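Local structure of ArsC family reductase (Pseudomonas aeruginosa, 1RW1) at residues I37-R43 with I79-L83; R44-H49 with E95-L101. The protein is of unknown function but probably acts as a glutathione-dependent thiol reductase, having the thioredoxin fold of the ArsC family. All coordinates share one frame; numbering follows the deposited sequence. Where two conformers were deposited one is given.

Interaction 1 of 2, residues I37-R43 with I79-L83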
# COMPACT_ATOMS: atom_id res chain seq x y z
N ILE A 37 10.86 -2.27 -0.14
CA ILE A 37 9.87 -3.02 -0.93
C ILE A 37 10.56 -3.40 -2.24
O ILE A 37 11.58 -2.82 -2.60
CB ILE A 37 8.61 -2.17 -1.18
CG1 ILE A 37 7.40 -3.01 -1.63
CG2 ILE A 37 8.90 -1.08 -2.23
CD1 ILE A 37 7.02 -4.18 -0.74
N ASP A 38 9.98 -4.35 -2.96
CA ASP A 38 10.56 -4.79 -4.21
C ASP A 38 9.53 -4.78 -5.35
O ASP A 38 8.32 -4.62 -5.14
CB ASP A 38 11.20 -6.17 -4.06
CG ASP A 38 10.18 -7.27 -3.85
OD1 ASP A 38 8.97 -7.03 -3.84
OD2 ASP A 38 10.51 -8.45 -3.84
N ARG A 39 10.02 -4.98 -6.56
CA ARG A 39 9.18 -4.93 -7.74
C ARG A 39 8.18 -6.07 -7.77
O ARG A 39 7.10 -5.91 -8.33
CB ARG A 39 9.98 -5.00 -9.01
CG ARG A 39 10.64 -3.80 -9.40
CD ARG A 39 11.12 -3.91 -10.84
NE ARG A 39 11.99 -2.81 -11.14
CZ ARG A 39 13.28 -2.82 -10.93
NH1 ARG A 39 13.88 -3.90 -10.43
NH2 ARG A 39 13.97 -1.73 -11.20
N GLU A 40 8.53 -7.22 -7.22
CA GLU A 40 7.63 -8.35 -7.27
C GLU A 40 6.31 -8.02 -6.58
O GLU A 40 5.23 -8.29 -7.10
CB GLU A 40 8.32 -9.60 -6.71
CG GLU A 40 7.51 -10.86 -6.91
CD GLU A 40 6.46 -11.09 -5.85
OE1 GLU A 40 6.53 -10.49 -4.77
OE2 GLU A 40 5.53 -11.88 -6.10
N HIS A 41 6.38 -7.39 -5.41
CA HIS A 41 5.18 -6.97 -4.71
C HIS A 41 4.41 -5.95 -5.52
O HIS A 41 3.20 -6.04 -5.69
CB HIS A 41 5.55 -6.33 -3.37
CG HIS A 41 5.71 -7.32 -2.29
ND1 HIS A 41 6.89 -7.95 -2.00
CD2 HIS A 41 4.78 -7.80 -1.43
CE1 HIS A 41 6.68 -8.73 -0.94
NE2 HIS A 41 5.40 -8.69 -0.61
N LEU A 42 5.11 -4.91 -5.98
CA LEU A 42 4.44 -3.83 -6.68
C LEU A 42 3.75 -4.31 -7.94
O LEU A 42 2.64 -3.85 -8.26
CB LEU A 42 5.42 -2.71 -7.00
CG LEU A 42 6.02 -2.02 -5.77
CD1 LEU A 42 7.17 -1.15 -6.18
CD2 LEU A 42 4.96 -1.21 -5.05
N ARG A 43 4.37 -5.21 -8.68
CA ARG A 43 3.74 -5.76 -9.88
C ARG A 43 2.46 -6.51 -9.56
O ARG A 43 1.48 -6.39 -10.29
CB ARG A 43 4.70 -6.71 -10.59
CG ARG A 43 5.80 -6.03 -11.32
CD ARG A 43 6.90 -6.96 -11.76
NE ARG A 43 7.80 -6.25 -12.66
CZ ARG A 43 9.08 -6.54 -12.85
NH1 ARG A 43 9.64 -7.55 -12.19
NH2 ARG A 43 9.80 -5.82 -13.70
N ILE A 79 5.48 1.70 -11.19
CA ILE A 79 6.21 0.76 -10.36
C ILE A 79 7.63 1.27 -10.08
O ILE A 79 8.11 1.19 -8.95
CB ILE A 79 6.19 -0.65 -11.01
CG1 ILE A 79 4.80 -1.26 -10.89
CG2 ILE A 79 7.26 -1.54 -10.39
CD1 ILE A 79 4.62 -2.53 -11.70
N GLU A 80 8.30 1.81 -11.09
CA GLU A 80 9.64 2.33 -10.84
C GLU A 80 9.64 3.47 -9.84
O GLU A 80 10.55 3.57 -9.01
CB GLU A 80 10.34 2.77 -12.14
CG GLU A 80 10.60 1.60 -13.09
CD GLU A 80 11.35 0.45 -12.43
OE1 GLU A 80 12.49 0.65 -11.98
OE2 GLU A 80 10.78 -0.64 -12.32
N LEU A 81 8.64 4.34 -9.90
CA LEU A 81 8.56 5.45 -8.94
C LEU A 81 8.39 4.93 -7.51
O LEU A 81 9.06 5.39 -6.58
CB LEU A 81 7.39 6.37 -9.29
CG LEU A 81 7.50 7.16 -10.58
CD1 LEU A 81 6.21 7.96 -10.80
CD2 LEU A 81 8.70 8.08 -10.59
N MSE A 82 7.47 3.99 -7.34
CA MSE A 82 7.20 3.43 -6.01
C MSE A 82 8.35 2.60 -5.45
O MSE A 82 8.55 2.57 -4.24
CB MSE A 82 5.92 2.60 -6.04
CG MSE A 82 4.70 3.45 -6.28
SE MSE A 82 2.99 2.45 -6.18
CE MSE A 82 3.10 1.55 -7.91
N LEU A 83 9.08 1.94 -6.34
CA LEU A 83 10.19 1.10 -5.93
C LEU A 83 11.25 1.96 -5.26
O LEU A 83 11.80 1.58 -4.21
CB LEU A 83 10.77 0.40 -7.16
CG LEU A 83 11.96 -0.50 -6.92
CD1 LEU A 83 11.63 -1.64 -5.98
CD2 LEU A 83 12.46 -1.01 -8.22
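L42 and I79 meet where two helices of the all-helical insert in this thioredoxin fold pack together, a compact example of an apolar seam closed at its edge by a salt bridge. Helix 39-49 and helix 75-84 run obliquely antiparallel; over the short segments their axes make an angle of 132° and come within 9.8 Å. L42 points at the partner helix. Its CB rests on I79 CG2 at 4.0 Å, while its CD1 branch reaches over the backbone and lies 3.6 Å from L83 N, also touching the CB of selenomethionine M82. I79 supplies the other flank. With CG1 beside its own backbone N (chi1 -73°), its CD1 ends 3.7 Å from R43 CG, and the two side chains cross at about a right angle. Beyond the seam, M82 packs on C46, L55 and I89, continuing the apolar interior.

The edge is held by R39 and E80. R39 presents NE and NH2 side-on to the carboxylate, one nitrogen to each oxygen: NE to E80 OE2 at 2.8 Å and NH2 to E80 OE1 at 2.9 Å. Both bonds are nearly straight and use syn lone pairs, and the planes of the two groups are only 14° apart, so the pair lies almost flat. This double grip fixes the rotation of the guanidinium and turns one face to L83. At the start of helix 39-49, D38 is the N-cap: its OD1 receives the backbone N-H of H41 and, from the opposite face of the carboxylate, H41 ND1, while H41 NE2 bonds to Y5 OH. The leucine L83 uses both branches across the contact: CD1 sits 3.6 Å from I37 O, and CD2 lies over the centre of the R39 guanidinium, 3.4 Å from R39 CZ.

Interaction 2 of 2, residues R44-H49 with E95-L101; sequences RWCAEH and ELGGRTL
W45 faces T100 with their CA atoms 7.5 Å apart, and E48 faces R99 one helical turn later, so the last turns of helix 39-49 lie against the beta-hairpin turn joining strands 93-95 and 100-102. T100 is the polar centre. T100 OG1 donates to E48 OE1 at 2.7 Å and accepts from H49 NE2, also 2.7 Å away, the hydroxyl lying in the plane of the imidazole although the bond is bent. The extended E48 side chain, CG anti to the backbone N (chi1 179°), brings its second oxygen to the same residue: E48 OE2 takes the T100 N-H at 2.9 Å through its syn lone pair. One carboxylate thus spans backbone and hydroxyl of a single threonine.

Nearer the start of the hairpin turn, E95 has two modelled conformers; in the one described, OE2 receives two donors from opposite faces of the carboxylate. W45 NE1 lies 2.9 Å from E95 OE2, which sits at the indole edge, and R44 NH1 approaches E95 OE2 to 3.0 Å from well above the carboxylate plane. R44 also pairs with E40 through NE, and E95 OE1 bonds to Y5 OH.

Around this polar joint, W45 packs edge-to-face with Y5 and touches V93 of strand 93-95 and V54 of helix 51-54, while R99 and L101 contact helix 106-113.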
# COMPACT_ATOMS: atom_id res chain seq x y z
N ARG A 44 2.48 -7.31 -8.49
CA ARG A 44 1.29 -8.05 -8.10
C ARG A 44 0.16 -7.11 -7.67
O ARG A 44 -1.01 -7.30 -8.06
CB ARG A 44 1.63 -9.00 -6.97
CG ARG A 44 2.07 -10.36 -7.36
CD ARG A 44 1.99 -11.31 -6.19
NE ARG A 44 2.97 -10.98 -5.17
CZ ARG A 44 2.67 -10.49 -3.97
NH1 ARG A 44 1.41 -10.27 -3.62
NH2 ARG A 44 3.64 -10.21 -3.13
N TRP A 45 0.48 -6.10 -6.87
CA TRP A 45 -0.55 -5.20 -6.39
C TRP A 45 -1.15 -4.41 -7.54
O TRP A 45 -2.37 -4.23 -7.63
CB TRP A 45 0.03 -4.26 -5.34
CG TRP A 45 0.56 -4.93 -4.12
CD1 TRP A 45 0.29 -6.19 -3.66
CD2 TRP A 45 1.46 -4.35 -3.18
NE1 TRP A 45 0.97 -6.41 -2.49
CE2 TRP A 45 1.69 -5.29 -2.16
CE3 TRP A 45 2.08 -3.09 -3.08
CZ2 TRP A 45 2.53 -5.02 -1.08
CZ3 TRP A 45 2.89 -2.83 -2.01
CH2 TRP A 45 3.11 -3.78 -1.02
N CYS A 46 -0.30 -3.94 -8.44
CA CYS A 46 -0.81 -3.18 -9.58
C CYS A 46 -1.63 -4.07 -10.53
O CYS A 46 -2.61 -3.61 -11.10
CB CYS A 46 0.33 -2.53 -10.37
SG CYS A 46 1.10 -1.12 -9.53
N ALA A 47 -1.25 -5.33 -10.69
CA ALA A 47 -2.02 -6.23 -11.53
C ALA A 47 -3.44 -6.38 -11.01
O ALA A 47 -4.39 -6.50 -11.79
CB ALA A 47 -1.33 -7.58 -11.59
N GLU A 48 -3.59 -6.42 -9.69
CA GLU A 48 -4.87 -6.67 -9.06
C GLU A 48 -5.74 -5.42 -8.94
O GLU A 48 -6.96 -5.53 -8.98
CB GLU A 48 -4.62 -7.28 -7.68
CG GLU A 48 -5.88 -7.59 -6.88
CD GLU A 48 -5.60 -8.10 -5.50
OE1 GLU A 48 -4.41 -8.19 -5.13
OE2 GLU A 48 -6.57 -8.39 -4.78
N HIS A 49 -5.12 -4.26 -8.77
CA HIS A 49 -5.83 -3.04 -8.39
C HIS A 49 -5.68 -1.87 -9.33
O HIS A 49 -6.49 -0.95 -9.29
CB HIS A 49 -5.38 -2.57 -7.00
CG HIS A 49 -5.77 -3.49 -5.91
ND1 HIS A 49 -7.04 -3.53 -5.38
CD2 HIS A 49 -5.03 -4.38 -5.23
CE1 HIS A 49 -7.07 -4.44 -4.43
NE2 HIS A 49 -5.86 -4.97 -4.31
N GLU A 95 -2.48 -8.08 2.68
CA GLU A 95 -2.49 -9.35 1.95
C GLU A 95 -3.28 -10.38 2.73
O GLU A 95 -2.98 -10.66 3.88
CB GLU A 95 -1.07 -9.77 1.63
CG GLU A 95 -0.49 -8.88 0.53
CD GLU A 95 0.88 -9.30 0.12
OE1 GLU A 95 1.55 -10.03 0.88
OE2 GLU A 95 1.29 -8.91 -0.99
N LEU A 96 -4.30 -10.91 2.09
CA LEU A 96 -5.26 -11.82 2.69
C LEU A 96 -5.06 -13.28 2.26
O LEU A 96 -5.74 -14.17 2.74
CB LEU A 96 -6.68 -11.40 2.30
CG LEU A 96 -7.11 -10.02 2.80
CD1 LEU A 96 -8.35 -9.56 2.08
CD2 LEU A 96 -7.30 -10.03 4.30
N GLY A 97 -4.15 -13.51 1.33
CA GLY A 97 -3.95 -14.83 0.79
C GLY A 97 -4.15 -14.81 -0.72
O GLY A 97 -3.20 -14.68 -1.47
N GLY A 98 -5.38 -14.91 -1.17
CA GLY A 98 -5.65 -14.86 -2.59
C GLY A 98 -5.79 -13.45 -3.16
O GLY A 98 -5.87 -13.28 -4.38
N ARG A 99 -5.81 -12.45 -2.29
CA ARG A 99 -6.08 -11.10 -2.73
C ARG A 99 -5.65 -10.09 -1.70
O ARG A 99 -5.21 -10.46 -0.60
CB ARG A 99 -7.57 -10.94 -3.03
CG ARG A 99 -8.49 -11.16 -1.85
CD ARG A 99 -9.96 -10.93 -2.20
NE ARG A 99 -10.84 -10.98 -1.04
CZ ARG A 99 -11.38 -9.92 -0.45
NH1 ARG A 99 -11.15 -8.69 -0.89
NH2 ARG A 99 -12.17 -10.09 0.61
N THR A 100 -5.74 -8.82 -2.07
CA THR A 100 -5.28 -7.75 -1.21
C THR A 100 -6.31 -6.63 -1.11
O THR A 100 -7.14 -6.44 -2.01
CB THR A 100 -3.94 -7.15 -1.67
OG1 THR A 100 -4.08 -6.56 -2.96
CG2 THR A 100 -2.90 -8.22 -1.85
N LEU A 101 -6.23 -5.89 -0.01
CA LEU A 101 -6.97 -4.65 0.15
C LEU A 101 -5.99 -3.49 0.16
O LEU A 101 -4.96 -3.55 0.83
CB LEU A 101 -7.77 -4.65 1.45
CG LEU A 101 -8.88 -5.70 1.54
CD1 LEU A 101 -9.52 -5.70 2.91
CD2 LEU A 101 -9.93 -5.45 0.47

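Both contacts draw on helix 39-49, which presents different chemistry to its two partners. Interaction 1 joins its first turns to helix 75-84 within the helical insert, chiefly through buried aliphatic side chains, with charge confined to the rim. Interaction 2 joins its last turns to the hairpin at the edge of the four-stranded sheet, and is smaller and mostly polar: hydrogen bonds converge on a buried threonine, and a salt bridge from an exposed arginine lies beside a buried tryptophan. The two meet through packing, I37 CD1 against W45 CH2 and both M82 CE and I79 CG1 against C46 SG. Interaction 1 thus pairs the helices, and interaction 2 joins that pair to the sheet.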